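Local coordinates for Oxidored_FMN domain-containing protein ([Pseudomonas] geniculata N1, PDB 6L6J) that is a 6-hydroxypseudooxynicotine amine oxidase that carries FMN and a [4Fe-4S] cluster and probably oxidises the amine of this nicotine-derived substrate, at residues A[59-64]-A[100-105]; A[164-169]-A[220-225]; A[75-80]-A[153-158]. All blocks are in the same frame, centred on the assembly; numbering follows the deposited sequence.

Interaction 1: A[59-64]-A[100-105]; sequences EETMIH and AGVELA. With FMN (flavin mononucleotide), chain B; SO4 (sulfate ion), chain F.
The strand 100-105 meets 59-64 from V102 onward. V102 has CG2 anti to its backbone N, and this methyl meets T61 OG1 at 3.3 Å, with the two side chains crossing at about a right angle. The T61 hydroxyl is turned back on its own strand, where it donates to E59 O. E103 gives its backbone O to T61 N at 2.7 Å; the bond is nearly straight, but the donor lies above the carbonyl plane. The E103 side chain is extended, with CG anti to the backbone N, and ends on the flavin. Its OE2 accepts from FMN N3 at 2.8 Å, while OE1 lies 2.6 Å from FMN O2. The carboxyl group thus faces N3 and O2 of the pyrimidine ring, and E60 N adds a weak bond to FMN O4. L104 places CD2 obliquely against T61 CG2, and its CB meets I63 CG2. A105 N donates to T61 O at 2.9 Å, and A105 O accepts from I63 N at 3.1 Å, in the carbonyl plane. The A105 methyl meets both E60 CB (3.7 Å) and M62 CE (3.6 Å), which approach it from one side. The carboxylate of E60 leads away to H69. The two strands are parallel neighbours in the TIM barrel, joined through helix 83-94. Helix 142-162 packs on I63 and V102, and strand 166-171 lies against L104 and A105.

Interaction 2: A[164-169]-A[220-225]; sequences FDIVYV and AVAVRF. With FMN (flavin mononucleotide), chain B.
Five backbone hydrogen bonds join 164-169 to 220-225 as parallel strands. A220 N donates to D165 O, and A220 O receives V167 N almost along its C=O axis. V167 O then takes A222 N, A222 O takes V169 N at 2.8 Å, and V169 O takes R224 N at 3.2 Å. The last bond is the longest, and its donor lies above the carbonyl plane.

Apolar contact gathers on the face that carries I166, Y168, A220 and A222. A222 CB stands over the centre of the Y168 ring, 3.6 Å from its centroid and 8° off the normal, a clear CH-pi contact. I166 has CG2 anti to its backbone N, and this branch meets the same methyl at 3.8 Å. R224 N comes to the edge of the ring, in its plane, and R224 CB lies 3.8 Å from Y168 CD2. The Y168 hydroxyl continues to Y25 and D257. V167, V169, V221 and V223 lie on the other face, where V169, V221 and V223 pack on helix 197-215.

The polar contact belongs to R224. Its chain leaves anti to the backbone N, bends at chi2 (90°) and chi3, and carries NH2 to the flavin. NH2 donates to FMN O3' at 2.7 Å and weakly to FMN N1. NH1 is paired with D257.

R224 therefore links the barrel strand to both the ribityl chain and the isoalloxazine. A positive charge beside N1 would probably stabilise negative charge there when the flavin is reduced.

Interaction 3: A[75-80]-A[153-158]; sequences PRMYSD and RDAALR. With SO4 (sulfate ion), chain G.
R158 and M77 carry most of the contact between the loop 75-80 and the helix segment 153-158. The close part lies around M77, where carbon atoms pack on carbon atoms and on carbonyl oxygens. M77 has CG anti to its backbone N (chi1 -156°), and its chain then bends at chi2. CG lies 3.7 Å from R158 CB, and SD is close to the same atom. The two side chains slide past each other in opposite directions. The A155 methyl meets the loop backbone at M77 O, 3.3 Å away, and packs more loosely on M77 CB.

The outer part is polar and its bonds are weak. R158 is extended from CG to NE, so its guanidinium reaches over the loop backbone. One face lies over the peptide between Y78 and S79, with Y78 C 3.8 Å above the plane near its centre. D80 OD1 comes to the guanidinium edge and forms a salt bridge with R158 NE at 2.8 Å. The hydrogen bond within it is bent, and the carboxylate is turned 66° from the guanidinium. R158 NH1 adds a weak bond to M77 O at 3.4 Å. D80 is exposed to solvent, which would probably weaken the ion pair. An alanine in place of R158 would lose the salt bridge and the flat cover over the loop peptide, and would probably leave this loop less firmly held to the helix.

This is outer packing of the TIM barrel, with the side chain of M77 about 14 Å from the FMN. The loop follows strand 55-62 and leads into helix 83-94. M77 touches T61, L86 and F164, while R158 touches I83. Loop and helix 142-162 thus meet beside helix 83-94.

Interactions 1 and 2 are buried strand pairings of one parallel barrel, and both reach the FMN. Strands 99-105 and 166-171 are neighbours, so the two contacts adjoin; V102 N lies 2.9 Å from I166 O, a probable hydrogen bond. At the flavin, interaction 1 brings an acidic side chain and interaction 2 a basic one. Interaction 3 lies further out and is only partly buried. It depends on helix side chains meeting side chains and backbone of a loop, with weak polar bonds, and has no strand pairing. It still touches the barrel: M77 N is probably bonded to M62 O of interaction 1, and M77 CE packs on F164 of interaction 2.

Interaction 1: A[59-64]-A[100-105]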
# COMPACT_ATOMS: atom_id res chain seq x y z
N GLU A 59 0.20 10.08 11.11
CA GLU A 59 1.47 9.69 10.47
C GLU A 59 2.60 10.61 10.97
O GLU A 59 2.35 11.43 11.90
CB GLU A 59 1.32 9.77 8.94
CG GLU A 59 1.09 11.18 8.40
CD GLU A 59 -0.34 11.50 7.94
OE1 GLU A 59 -1.28 11.17 8.71
OE2 GLU A 59 -0.52 12.10 6.83
N GLU A 60 3.79 10.49 10.37
CA GLU A 60 4.99 11.28 10.75
C GLU A 60 4.59 12.76 10.84
O GLU A 60 4.22 13.33 9.84
CB GLU A 60 6.17 11.03 9.80
CG GLU A 60 5.87 11.19 8.32
CD GLU A 60 7.13 11.11 7.47
OE1 GLU A 60 8.17 10.52 7.96
OE2 GLU A 60 7.10 11.63 6.33
N THR A 61 4.59 13.31 12.05
CA THR A 61 4.15 14.70 12.33
C THR A 61 5.38 15.55 12.64
O THR A 61 5.98 15.36 13.71
CB THR A 61 3.11 14.69 13.46
OG1 THR A 61 2.02 13.96 12.91
CG2 THR A 61 2.71 16.08 13.91
N MET A 62 5.76 16.43 11.72
CA MET A 62 7.10 17.06 11.72
C MET A 62 7.23 17.98 12.93
O MET A 62 6.36 18.87 13.09
CB MET A 62 7.31 17.84 10.42
CG MET A 62 7.25 16.94 9.20
SD MET A 62 8.55 15.69 9.24
CE MET A 62 7.67 14.22 9.72
N ILE A 63 8.30 17.83 13.70
CA ILE A 63 8.53 18.62 14.96
C ILE A 63 9.29 19.93 14.71
O ILE A 63 9.47 20.67 15.69
CB ILE A 63 9.24 17.76 16.00
CG1 ILE A 63 10.69 17.45 15.60
CG2 ILE A 63 8.44 16.50 16.26
CD1 ILE A 63 11.55 17.03 16.77
N HIS A 64 9.73 20.21 13.48
CA HIS A 64 10.58 21.39 13.13
C HIS A 64 10.76 21.49 11.61
O HIS A 64 10.74 20.43 10.94
CB HIS A 64 11.95 21.29 13.83
CG HIS A 64 12.71 22.56 13.86
ND1 HIS A 64 13.77 22.80 13.02
CD2 HIS A 64 12.57 23.67 14.62
CE1 HIS A 64 14.24 24.01 13.27
NE2 HIS A 64 13.51 24.57 14.24
N ALA A 100 -6.46 8.84 20.24
CA ALA A 100 -5.87 9.69 19.20
C ALA A 100 -4.38 9.81 19.53
O ALA A 100 -4.05 10.39 20.60
CB ALA A 100 -6.58 11.02 19.17
N GLY A 101 -3.55 9.19 18.68
CA GLY A 101 -2.09 9.19 18.82
C GLY A 101 -1.49 10.01 17.70
O GLY A 101 -2.22 10.30 16.72
N VAL A 102 -0.23 10.41 17.83
CA VAL A 102 0.45 11.22 16.80
C VAL A 102 1.93 10.81 16.76
O VAL A 102 2.57 10.78 17.84
CB VAL A 102 0.27 12.73 17.05
CG1 VAL A 102 0.82 13.16 18.40
CG2 VAL A 102 0.89 13.56 15.94
N GLU A 103 2.43 10.50 15.57
CA GLU A 103 3.84 10.10 15.41
C GLU A 103 4.69 11.37 15.24
O GLU A 103 5.06 11.68 14.12
CB GLU A 103 3.96 9.10 14.27
CG GLU A 103 5.23 8.28 14.32
CD GLU A 103 5.46 7.46 13.07
OE1 GLU A 103 5.82 6.29 13.23
OE2 GLU A 103 5.30 8.01 11.93
N LEU A 104 4.95 12.08 16.33
CA LEU A 104 5.93 13.19 16.35
C LEU A 104 7.26 12.66 15.81
O LEU A 104 7.74 11.65 16.34
CB LEU A 104 6.08 13.72 17.78
CG LEU A 104 4.88 14.53 18.29
CD1 LEU A 104 5.21 15.18 19.63
CD2 LEU A 104 4.45 15.58 17.27
N ALA A 105 7.78 13.31 14.77
CA ALA A 105 8.87 12.79 13.91
C ALA A 105 9.88 13.89 13.61
O ALA A 105 9.46 15.01 13.33
CB ALA A 105 8.27 12.25 12.63
N1 FMN B . 4.96 4.01 9.27
C2 FMN B . 5.38 5.10 9.99
O2 FMN B . 6.01 4.89 11.03
N3 FMN B . 5.14 6.37 9.66
C4 FMN B . 4.43 6.67 8.55
O4 FMN B . 4.21 7.84 8.25
C4A FMN B . 3.95 5.56 7.69
N5 FMN B . 3.24 5.79 6.56
C5A FMN B . 2.76 4.74 5.86
C6 FMN B . 1.96 4.98 4.74
C7 FMN B . 1.46 3.90 4.04
C7M FMN B . 0.67 4.17 2.81
C8 FMN B . 1.72 2.53 4.47
C8M FMN B . 1.21 1.34 3.70
C9 FMN B . 2.49 2.28 5.57
C9A FMN B . 3.02 3.33 6.30
N10 FMN B . 3.78 3.10 7.46
C10 FMN B . 4.24 4.19 8.16
C1' FMN B . 4.08 1.72 7.97
C2' FMN B . 2.90 1.16 8.74
O2' FMN B . 2.78 1.95 9.92
C3' FMN B . 3.08 -0.27 9.14
O3' FMN B . 4.18 -0.36 10.04
C4' FMN B . 3.32 -1.22 7.96
O4' FMN B . 2.41 -0.91 6.88
C5' FMN B . 3.19 -2.67 8.39
O5' FMN B . 1.87 -2.88 8.85
P FMN B . 0.73 -3.46 7.86
O1P FMN B . 1.18 -4.84 7.46
O2P FMN B . -0.49 -3.42 8.72
O3P FMN B . 0.68 -2.48 6.70
S SO4 F . 14.04 27.45 16.62
O1 SO4 F . 12.96 27.08 17.49
O2 SO4 F . 14.25 28.89 16.70
O3 SO4 F . 15.24 26.75 17.03
O4 SO4 F . 13.71 27.10 15.26

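Interaction 2: A[164-169]-A[220-225]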
# COMPACT_ATOMS: atom_id res chain seq x y z
N PHE A 164 -4.43 14.93 21.84
CA PHE A 164 -3.86 13.60 21.55
C PHE A 164 -3.68 12.85 22.88
O PHE A 164 -3.24 13.43 23.91
CB PHE A 164 -2.55 13.72 20.74
CG PHE A 164 -2.71 14.18 19.30
CD1 PHE A 164 -3.20 13.33 18.33
CD2 PHE A 164 -2.36 15.48 18.93
CE1 PHE A 164 -3.35 13.76 17.02
CE2 PHE A 164 -2.51 15.90 17.61
CZ PHE A 164 -3.00 15.04 16.66
N ASP A 165 -4.02 11.56 22.87
CA ASP A 165 -3.95 10.66 24.05
C ASP A 165 -2.58 9.99 24.12
O ASP A 165 -2.15 9.65 25.26
CB ASP A 165 -5.05 9.59 23.97
CG ASP A 165 -6.43 10.22 23.87
OD1 ASP A 165 -6.88 10.85 24.87
OD2 ASP A 165 -7.04 10.10 22.79
N ILE A 166 -1.97 9.76 22.95
CA ILE A 166 -0.71 8.99 22.76
C ILE A 166 0.23 9.85 21.92
O ILE A 166 -0.12 10.15 20.75
CB ILE A 166 -0.97 7.62 22.10
CG1 ILE A 166 -2.08 6.84 22.81
CG2 ILE A 166 0.32 6.82 22.02
CD1 ILE A 166 -2.64 5.68 22.01
N VAL A 167 1.39 10.20 22.48
CA VAL A 167 2.41 11.07 21.84
C VAL A 167 3.65 10.20 21.63
O VAL A 167 4.09 9.62 22.63
CB VAL A 167 2.68 12.31 22.71
CG1 VAL A 167 3.81 13.18 22.21
CG2 VAL A 167 1.41 13.13 22.87
N TYR A 168 4.17 10.12 20.39
CA TYR A 168 5.24 9.15 19.99
C TYR A 168 6.64 9.79 20.11
O TYR A 168 6.78 11.05 20.06
CB TYR A 168 5.05 8.60 18.57
CG TYR A 168 4.21 7.34 18.47
CD1 TYR A 168 2.82 7.39 18.48
CD2 TYR A 168 4.80 6.11 18.31
CE1 TYR A 168 2.05 6.24 18.33
CE2 TYR A 168 4.05 4.96 18.16
CZ TYR A 168 2.66 5.01 18.18
OH TYR A 168 1.93 3.86 18.07
N VAL A 169 7.64 8.92 20.29
CA VAL A 169 9.08 9.21 20.04
C VAL A 169 9.50 8.28 18.91
O VAL A 169 9.38 7.05 19.08
CB VAL A 169 9.92 9.03 21.32
CG1 VAL A 169 11.36 8.68 21.02
CG2 VAL A 169 9.86 10.26 22.20
N ALA A 220 -0.10 9.07 27.31
CA ALA A 220 0.84 7.94 27.16
C ALA A 220 1.98 8.38 26.21
O ALA A 220 1.71 9.13 25.25
CB ALA A 220 0.12 6.73 26.63
N VAL A 221 3.21 7.97 26.49
CA VAL A 221 4.39 8.25 25.61
C VAL A 221 4.80 6.94 24.93
O VAL A 221 5.25 6.03 25.65
CB VAL A 221 5.54 8.82 26.42
CG1 VAL A 221 6.70 9.21 25.52
CG2 VAL A 221 5.06 9.99 27.26
N ALA A 222 4.57 6.83 23.62
CA ALA A 222 4.87 5.62 22.83
C ALA A 222 6.27 5.72 22.21
O ALA A 222 6.73 6.81 21.94
CB ALA A 222 3.81 5.42 21.78
N VAL A 223 6.95 4.60 22.01
CA VAL A 223 8.15 4.56 21.14
C VAL A 223 7.81 3.68 19.95
O VAL A 223 7.45 2.50 20.18
CB VAL A 223 9.41 4.06 21.87
CG1 VAL A 223 10.64 4.18 20.99
CG2 VAL A 223 9.64 4.83 23.16
N ARG A 224 7.89 4.23 18.74
CA ARG A 224 7.96 3.37 17.53
C ARG A 224 9.45 3.06 17.33
O ARG A 224 10.26 4.01 17.32
CB ARG A 224 7.29 4.03 16.33
CG ARG A 224 7.22 3.11 15.13
CD ARG A 224 5.99 2.23 15.00
NE ARG A 224 5.42 2.38 13.67
CZ ARG A 224 4.78 1.45 12.98
NH1 ARG A 224 4.60 0.23 13.46
NH2 ARG A 224 4.34 1.74 11.77
N PHE A 225 9.81 1.78 17.27
CA PHE A 225 11.23 1.36 17.19
C PHE A 225 11.38 0.21 16.19
O PHE A 225 10.70 -0.82 16.35
CB PHE A 225 11.80 1.03 18.57
CG PHE A 225 13.23 0.55 18.56
CD1 PHE A 225 14.23 1.36 18.05
CD2 PHE A 225 13.58 -0.69 19.06
CE1 PHE A 225 15.55 0.93 18.01
CE2 PHE A 225 14.90 -1.11 19.03
CZ PHE A 225 15.89 -0.30 18.50
N1 FMN B . 4.96 4.01 9.27
C2 FMN B . 5.38 5.10 9.99
O2 FMN B . 6.01 4.89 11.03
N3 FMN B . 5.14 6.37 9.66
C4 FMN B . 4.43 6.67 8.55
O4 FMN B . 4.21 7.84 8.25
C4A FMN B . 3.95 5.56 7.69
N5 FMN B . 3.24 5.79 6.56
C5A FMN B . 2.76 4.74 5.86
C6 FMN B . 1.96 4.98 4.74
C7 FMN B . 1.46 3.90 4.04
C7M FMN B . 0.67 4.17 2.81
C8 FMN B . 1.72 2.53 4.47
C8M FMN B . 1.21 1.34 3.70
C9 FMN B . 2.49 2.28 5.57
C9A FMN B . 3.02 3.33 6.30
N10 FMN B . 3.78 3.10 7.46
C10 FMN B . 4.24 4.19 8.16
C1' FMN B . 4.08 1.72 7.97
C2' FMN B . 2.90 1.16 8.74
O2' FMN B . 2.78 1.95 9.92
C3' FMN B . 3.08 -0.27 9.14
O3' FMN B . 4.18 -0.36 10.04
C4' FMN B . 3.32 -1.22 7.96
O4' FMN B . 2.41 -0.91 6.88
C5' FMN B . 3.19 -2.67 8.39
O5' FMN B . 1.87 -2.88 8.85
P FMN B . 0.73 -3.46 7.86
O1P FMN B . 1.18 -4.84 7.46
O2P FMN B . -0.49 -3.42 8.72
O3P FMN B . 0.68 -2.48 6.70

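Interaction 3: A[75-80]-A[153-158]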
# COMPACT_ATOMS: atom_id res chain seq x y z
N PRO A 75 1.29 16.05 8.41
CA PRO A 75 0.94 16.89 9.56
C PRO A 75 2.19 17.59 10.10
O PRO A 75 3.26 17.07 9.89
CB PRO A 75 0.40 15.91 10.62
CG PRO A 75 -0.02 14.72 9.82
CD PRO A 75 0.94 14.65 8.64
N ARG A 76 2.00 18.72 10.78
CA ARG A 76 3.10 19.50 11.41
C ARG A 76 2.69 19.90 12.83
O ARG A 76 1.51 20.23 13.05
CB ARG A 76 3.39 20.74 10.57
CG ARG A 76 3.81 20.45 9.13
CD ARG A 76 3.33 21.53 8.17
NE ARG A 76 4.19 21.63 7.02
CZ ARG A 76 4.46 22.74 6.35
NH1 ARG A 76 3.92 23.90 6.71
NH2 ARG A 76 5.31 22.69 5.34
N MET A 77 3.64 19.89 13.75
CA MET A 77 3.42 20.29 15.16
C MET A 77 4.62 21.12 15.62
O MET A 77 4.98 21.01 16.79
CB MET A 77 3.21 19.03 16.02
CG MET A 77 2.43 19.26 17.31
SD MET A 77 0.71 19.69 17.00
CE MET A 77 -0.05 18.15 17.48
N TYR A 78 5.19 21.94 14.74
CA TYR A 78 6.39 22.78 15.03
C TYR A 78 5.98 24.23 15.26
O TYR A 78 6.87 25.05 15.50
CB TYR A 78 7.47 22.71 13.95
CG TYR A 78 7.06 23.06 12.54
CD1 TYR A 78 6.76 24.35 12.17
CD2 TYR A 78 7.05 22.07 11.55
CE1 TYR A 78 6.43 24.66 10.86
CE2 TYR A 78 6.72 22.36 10.24
CZ TYR A 78 6.41 23.66 9.89
OH TYR A 78 6.06 23.91 8.60
N SER A 79 4.68 24.51 15.21
CA SER A 79 4.11 25.86 15.42
C SER A 79 2.68 25.79 15.97
O SER A 79 1.90 24.94 15.51
CB SER A 79 4.19 26.67 14.14
OG SER A 79 3.18 27.68 14.13
N ASP A 80 2.34 26.72 16.86
CA ASP A 80 1.05 26.74 17.61
C ASP A 80 -0.14 26.86 16.64
O ASP A 80 -1.26 26.44 17.02
CB ASP A 80 1.06 27.84 18.68
CG ASP A 80 1.76 27.46 19.98
OD1 ASP A 80 2.39 26.36 20.05
OD2 ASP A 80 1.66 28.23 20.93
N ARG A 153 10.12 18.05 22.98
CA ARG A 153 9.39 18.54 24.19
C ARG A 153 8.26 19.49 23.77
O ARG A 153 7.11 19.18 24.08
CB ARG A 153 10.41 19.20 25.14
CG ARG A 153 9.84 19.78 26.42
CD ARG A 153 10.81 20.76 27.07
NE ARG A 153 10.61 22.17 26.68
CZ ARG A 153 11.59 23.09 26.57
NH1 ARG A 153 12.86 22.77 26.79
NH2 ARG A 153 11.28 24.33 26.22
N ASP A 154 8.56 20.58 23.06
CA ASP A 154 7.59 21.65 22.69
C ASP A 154 6.50 21.12 21.75
O ASP A 154 5.32 21.45 21.96
CB ASP A 154 8.29 22.88 22.09
CG ASP A 154 8.97 23.75 23.13
OD1 ASP A 154 8.75 23.51 24.32
OD2 ASP A 154 9.70 24.67 22.74
N ALA A 155 6.86 20.34 20.75
CA ALA A 155 5.90 19.63 19.87
C ALA A 155 5.03 18.67 20.70
O ALA A 155 3.85 18.49 20.33
CB ALA A 155 6.63 18.90 18.77
N ALA A 156 5.59 18.03 21.75
CA ALA A 156 4.83 17.12 22.64
C ALA A 156 3.78 17.94 23.40
O ALA A 156 2.60 17.51 23.40
CB ALA A 156 5.73 16.38 23.59
N LEU A 157 4.18 19.10 23.95
CA LEU A 157 3.28 20.05 24.64
C LEU A 157 2.15 20.47 23.69
O LEU A 157 0.98 20.36 24.10
CB LEU A 157 4.07 21.24 25.20
CG LEU A 157 4.93 20.90 26.43
CD1 LEU A 157 5.95 21.98 26.74
CD2 LEU A 157 4.06 20.62 27.64
N ARG A 158 2.47 20.86 22.45
CA ARG A 158 1.46 21.28 21.45
C ARG A 158 0.46 20.13 21.21
O ARG A 158 -0.76 20.42 21.11
CB ARG A 158 2.13 21.68 20.13
CG ARG A 158 2.89 23.00 20.18
CD ARG A 158 3.33 23.47 18.79
NE ARG A 158 4.26 24.59 18.90
CZ ARG A 158 5.58 24.47 19.03
NH1 ARG A 158 6.17 23.29 19.03
NH2 ARG A 158 6.32 25.56 19.17
S SO4 G . 3.68 27.64 5.49
O1 SO4 G . 2.72 27.68 6.58
O2 SO4 G . 4.06 28.99 5.13
O3 SO4 G . 4.86 26.92 5.89
O4 SO4 G . 3.11 27.00 4.34